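Local atomic coordinates of putative metal-dependent hydrolase (Bacillus subtilis, PDB entry 6KNS), a protein that binds two zinc ions and calcium in a metallo-beta-lactamase fold and is probably a hydrolase, possibly a tRNA 3'-processing endoribonuclease. Residues S47-F50 and G51-A55; S162-D166 and S167-F171. One frame throughout, in Å; residues are numbered along the deposited sequence.

How the contacts relate
Contact 1 (47-55) and contact 2 (162-171) lie on opposite sides of the chain's centre, their own centres about 32 Å apart, and share no helix or strand. Both are local and only partly buried, with three buried residues among the nine that touch in each. Contact 1 carries helix 45-49 into the loop before strand 60-62, near a calcium site and beside the second subunit; contact 2 leads from strand 155-158 into helix 168-171, starting next to zinc ligand Asp161. The chemistry differs accordingly: backbone carbonyls of the outgoing helix do most of the bonding in contact 1, whereas contact 2 sets a serine and a glutamine side chain round a phenylalanine ring and adds a separate tyrosine-carboxylate bond.

Contact 1 (S47-F50 and G51-A55); sequences SKLF and GYVPA
Leu49 O takes two backbone donors at once, Tyr52 N at 2.8 Å and Val53 N at 2.9 Å, so this one carbonyl satisfies both amides. The Val53 bond has an N-H...O angle of 153°. One residue earlier, Lys48 O accepts from Gly51 N at 3.2 Å. The Tyr52 ring presents its edge to the same Lys48 oxygen, with CD2 at 3.3 Å from Lys48 O. These bonds take up carbonyls as the chain leaves helix 45-49 for strand 60-62 of the metallo-beta-lactamase fold; on the way Val53 lies about 6 Å from a bound calcium ion by its side chain. Val53 O, in turn, receives a CA-H...O contact from Phe50: Phe50 CA approaches Val53 O at 3.3 Å, with an almost straight angle of 173° at the hydrogen. Phe50 CG stands anti to its own carbonyl carbon (chi1 -66°), which lays the ring edge near that oxygen as well. Farther along the ring, Phe50 CE1 rests 3.7 Å from Ala55 CB. Two polar side-chain ends are bonded outside the segments: Lys48 NZ to Asn22 O and Ser47 OG to Glu23 O of the second subunit, where Phe50 also packs on Pro19.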
loop_
_atom_site.group_PDB
_atom_site.type_symbol
_atom_site.label_atom_id
_atom_site.label_comp_id
_atom_site.label_asym_id
_atom_site.label_seq_id
_atom_site.Cartn_x
_atom_site.Cartn_y
_atom_site.Cartn_z
ATOM N N SER A 47 4.685 -5.303 1.206
ATOM C CA SER A 47 5.537 -5.314 2.375
ATOM C C SER A 47 5.535 -6.679 3.085
ATOM O O SER A 47 6.593 -7.227 3.456
ATOM C CB SER A 47 5.102 -4.237 3.344
ATOM O OG SER A 47 5.941 -4.170 4.488
ATOM N N LYS A 48 4.356 -7.224 3.287
ATOM C CA LYS A 48 4.218 -8.503 3.977
ATOM C C LYS A 48 4.620 -9.671 3.072
ATOM O O LYS A 48 5.288 -10.595 3.531
ATOM C CB LYS A 48 2.800 -8.668 4.520
ATOM C CG LYS A 48 2.522 -7.639 5.619
ATOM C CD LYS A 48 1.542 -8.126 6.644
ATOM C CE LYS A 48 1.221 -7.034 7.682
ATOM N NZ LYS A 48 2.226 -6.903 8.747
ATOM N N LEU A 49 4.233 -9.608 1.803
ATOM C CA LEU A 49 4.598 -10.626 0.832
ATOM C C LEU A 49 6.104 -10.918 0.750
ATOM O O LEU A 49 6.516 -12.094 0.732
ATOM C CB LEU A 49 4.084 -10.285 -0.552
ATOM C CG LEU A 49 4.440 -11.306 -1.670
ATOM C CD1 LEU A 49 3.816 -12.678 -1.381
ATOM C CD2 LEU A 49 4.020 -10.797 -3.024
ATOM N N PHE A 50 6.923 -9.863 0.727
ATOM C CA PHE A 50 8.372 -10.037 0.526
ATOM C C PHE A 50 9.074 -10.733 1.671
ATOM O O PHE A 50 10.239 -11.071 1.568
ATOM C CB PHE A 50 9.036 -8.695 0.252
ATOM C CG PHE A 50 8.603 -8.058 -1.044
ATOM C CD1 PHE A 50 8.080 -8.823 -2.077
ATOM C CD2 PHE A 50 8.788 -6.710 -1.258
ATOM C CE1 PHE A 50 7.726 -8.288 -3.257
ATOM C CE2 PHE A 50 8.413 -6.137 -2.473
ATOM C CZ PHE A 50 7.904 -6.929 -3.476
ATOM N N GLY A 51 8.372 -10.904 2.776
ATOM C CA GLY A 51 8.886 -11.681 3.868
ATOM C C GLY A 51 8.745 -13.165 3.600
ATOM O O GLY A 51 9.412 -13.945 4.270
ATOM N N TYR A 52 7.876 -13.545 2.641
ATOM C CA TYR A 52 7.718 -14.933 2.207
ATOM C C TYR A 52 8.375 -15.195 0.853
ATOM O O TYR A 52 8.931 -16.245 0.639
ATOM C CB TYR A 52 6.244 -15.315 2.162
ATOM C CG TYR A 52 5.528 -15.091 3.477
ATOM C CD1 TYR A 52 5.465 -16.095 4.443
ATOM C CD2 TYR A 52 4.911 -13.889 3.755
ATOM C CE1 TYR A 52 4.803 -15.894 5.673
ATOM C CE2 TYR A 52 4.254 -13.666 4.975
ATOM C CZ TYR A 52 4.200 -14.673 5.927
ATOM O OH TYR A 52 3.543 -14.457 7.122
ATOM N N VAL A 53 8.318 -14.241 -0.066
ATOM C CA VAL A 53 8.755 -14.475 -1.449
ATOM C C VAL A 53 9.216 -13.156 -2.068
ATOM O O VAL A 53 8.520 -12.140 -1.961
ATOM C CB VAL A 53 7.646 -15.155 -2.306
ATOM C CG1 VAL A 53 6.378 -14.407 -2.160
ATOM C CG2 VAL A 53 8.031 -15.236 -3.803
ATOM N N PRO A 54 10.434 -13.153 -2.652
ATOM C CA PRO A 54 10.936 -11.919 -3.245
ATOM C C PRO A 54 10.235 -11.674 -4.552
ATOM O O PRO A 54 9.755 -12.646 -5.203
ATOM C CB PRO A 54 12.436 -12.167 -3.415
ATOM C CG PRO A 54 12.574 -13.672 -3.483
ATOM C CD PRO A 54 11.390 -14.263 -2.750
ATOM N N ALA A 55 10.149 -10.398 -4.920
ATOM C CA ALA A 55 9.450 -9.962 -6.126
ATOM C C ALA A 55 9.826 -10.753 -7.371
ATOM O O ALA A 55 8.956 -11.174 -8.138
ATOM C CB ALA A 55 9.692 -8.501 -6.358
#

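Contact 2 (S162-D166 and S167-F171); sequences SSYQD and SFIPF
Gln165 and Phe168 meet side chain to side chain across a type I beta turn whose closing bond runs from Phe168 N to Gln165 O at 3.1 Å. Gln165 CB lies 3.7 Å from Ser167 OG, and Gln165 CG, placed between the backbone N and the carbonyl carbon (chi1 53°), comes to 3.5 Å from Phe168 CD2. The extended chain beyond CG carries the amide past the Ser167 hydroxyl, which bonds neither OE1 nor NE2. At the tip, Gln165 NE2 sits 3.9 Å above the plane of the Phe168 ring, nearer its margin than its centre, with the amide and ring planes 72° apart. NE2 has its hydrogen-bond acceptor elsewhere, in Lys137 O.

The edge of the same ring is met by Ser162, whose CB is 3.4 Å from Phe168 CZ. Ser162 OG donates in the carbonyl plane, on a lone pair, to Ser163 O at 2.6 Å, and it is also bonded to Ile139 N. As the turn passes into helix 168-171, Ile169 N bonds to Asp166 O at 2.9 Å with an N-H...O angle of 168°. Tyr164 OH donates to the anti lone pair of Asp166 OD1 at 2.6 Å, and Ile169 CD1 lies beside that hydroxyl. Helix 198-208 packs on Tyr164 through Glu200 and Arg203, on Ile169 through Glu207 and on the Phe168 ring through Ile204.

Ser162 directly follows Asp161, which ligates both zinc ions, so the loop leading into the turn starts at the metal centre. Beside the buried Phe168 ring, Ser162 OG is gripped by two bonds and Gln165 NE2 is held by Lys137 O, while the Tyr164 hydroxyl would be expected to stabilise a negative charge on Asp166.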
loop_
_atom_site.group_PDB
_atom_site.type_symbol
_atom_site.label_atom_id
_atom_site.label_comp_id
_atom_site.label_asym_id
_atom_site.label_seq_id
_atom_site.Cartn_x
_atom_site.Cartn_y
_atom_site.Cartn_z
ATOM N N SER A 162 -18.443 -10.170 -2.225
ATOM C CA SER A 162 -19.809 -10.359 -2.734
ATOM C C SER A 162 -20.829 -10.299 -1.612
ATOM O O SER A 162 -20.522 -10.647 -0.470
ATOM C CB SER A 162 -19.906 -11.728 -3.396
ATOM O OG SER A 162 -21.124 -11.895 -4.104
ATOM N N SER A 163 -22.039 -9.865 -1.926
ATOM C CA SER A 163 -23.193 -10.223 -1.098
ATOM C C SER A 163 -23.652 -11.620 -1.531
ATOM O O SER A 163 -23.182 -12.177 -2.541
ATOM C CB SER A 163 -24.351 -9.213 -1.244
ATOM O OG SER A 163 -24.837 -9.158 -2.577
ATOM N N TYR A 164 -24.573 -12.183 -0.767
ATOM C CA TYR A 164 -24.879 -13.609 -0.878
ATOM C C TYR A 164 -25.541 -13.935 -2.232
ATOM O O TYR A 164 -26.342 -13.146 -2.719
ATOM C CB TYR A 164 -25.776 -14.093 0.304
ATOM C CG TYR A 164 -26.228 -15.523 0.062
ATOM C CD1 TYR A 164 -25.385 -16.598 0.342
ATOM C CD2 TYR A 164 -27.427 -15.781 -0.555
ATOM C CE1 TYR A 164 -25.767 -17.894 0.058
ATOM C CE2 TYR A 164 -27.817 -17.071 -0.852
ATOM C CZ TYR A 164 -26.979 -18.119 -0.555
ATOM O OH TYR A 164 -27.391 -19.390 -0.854
ATOM N N GLN A 165 -25.186 -15.072 -2.839
ATOM C CA GLN A 165 -25.978 -15.624 -3.962
ATOM C C GLN A 165 -25.893 -17.142 -3.984
ATOM O O GLN A 165 -24.850 -17.729 -3.630
ATOM C CB GLN A 165 -25.522 -15.040 -5.319
ATOM C CG GLN A 165 -24.012 -15.170 -5.576
ATOM C CD GLN A 165 -23.575 -14.633 -6.924
ATOM O OE1 GLN A 165 -24.384 -14.176 -7.691
ATOM N NE2 GLN A 165 -22.274 -14.667 -7.199
ATOM N N ASP A 166 -26.993 -17.772 -4.397
ATOM C CA ASP A 166 -27.083 -19.222 -4.471
ATOM C C ASP A 166 -26.034 -19.794 -5.408
ATOM O O ASP A 166 -25.523 -20.884 -5.191
ATOM C CB ASP A 166 -28.472 -19.666 -4.961
ATOM C CG ASP A 166 -29.560 -19.549 -3.882
ATOM O OD1 ASP A 166 -29.245 -19.415 -2.678
ATOM O OD2 ASP A 166 -30.741 -19.617 -4.254
ATOM N N SER A 167 -25.704 -19.066 -6.452
ATOM C CA SER A 167 -24.730 -19.561 -7.422
ATOM C C SER A 167 -23.342 -19.883 -6.793
ATOM O O SER A 167 -22.552 -20.649 -7.357
ATOM C CB SER A 167 -24.585 -18.535 -8.527
ATOM O OG SER A 167 -24.215 -17.294 -7.931
ATOM N N PHE A 168 -23.029 -19.321 -5.628
ATOM C CA PHE A 168 -21.768 -19.693 -4.981
ATOM C C PHE A 168 -21.717 -21.196 -4.611
ATOM O O PHE A 168 -20.631 -21.745 -4.424
ATOM C CB PHE A 168 -21.560 -18.883 -3.706
ATOM C CG PHE A 168 -20.879 -17.547 -3.900
ATOM C CD1 PHE A 168 -19.615 -17.475 -4.432
ATOM C CD2 PHE A 168 -21.484 -16.375 -3.458
ATOM C CE1 PHE A 168 -18.961 -16.240 -4.556
ATOM C CE2 PHE A 168 -20.856 -15.153 -3.580
ATOM C CZ PHE A 168 -19.587 -15.078 -4.120
ATOM N N ILE A 169 -22.881 -21.858 -4.503
ATOM C CA ILE A 169 -22.919 -23.214 -3.967
ATOM C C ILE A 169 -22.404 -24.214 -4.980
ATOM O O ILE A 169 -21.463 -24.943 -4.664
ATOM C CB ILE A 169 -24.303 -23.577 -3.386
ATOM C CG1 ILE A 169 -24.502 -22.833 -2.063
ATOM C CG2 ILE A 169 -24.465 -25.094 -3.161
ATOM C CD1 ILE A 169 -25.951 -22.818 -1.568
ATOM N N PRO A 170 -22.992 -24.257 -6.197
ATOM C CA PRO A 170 -22.401 -25.095 -7.248
ATOM C C PRO A 170 -20.969 -24.709 -7.600
ATOM O O PRO A 170 -20.139 -25.576 -7.817
ATOM C CB PRO A 170 -23.306 -24.852 -8.464
ATOM C CG PRO A 170 -24.570 -24.282 -7.924
ATOM C CD PRO A 170 -24.307 -23.710 -6.590
ATOM N N PHE A 171 -20.685 -23.419 -7.671
ATOM C CA PHE A 171 -19.323 -22.970 -7.934
ATOM C C PHE A 171 -18.282 -23.539 -6.965
ATOM O O PHE A 171 -17.197 -23.924 -7.386
ATOM C CB PHE A 171 -19.252 -21.444 -7.886
ATOM C CG PHE A 171 -17.925 -20.882 -8.329
ATOM C CD1 PHE A 171 -17.487 -21.047 -9.655
ATOM C CD2 PHE A 171 -17.131 -20.164 -7.439
ATOM C CE1 PHE A 171 -16.256 -20.493 -10.074
ATOM C CE2 PHE A 171 -15.920 -19.609 -7.838
ATOM C CZ PHE A 171 -15.481 -19.763 -9.149
#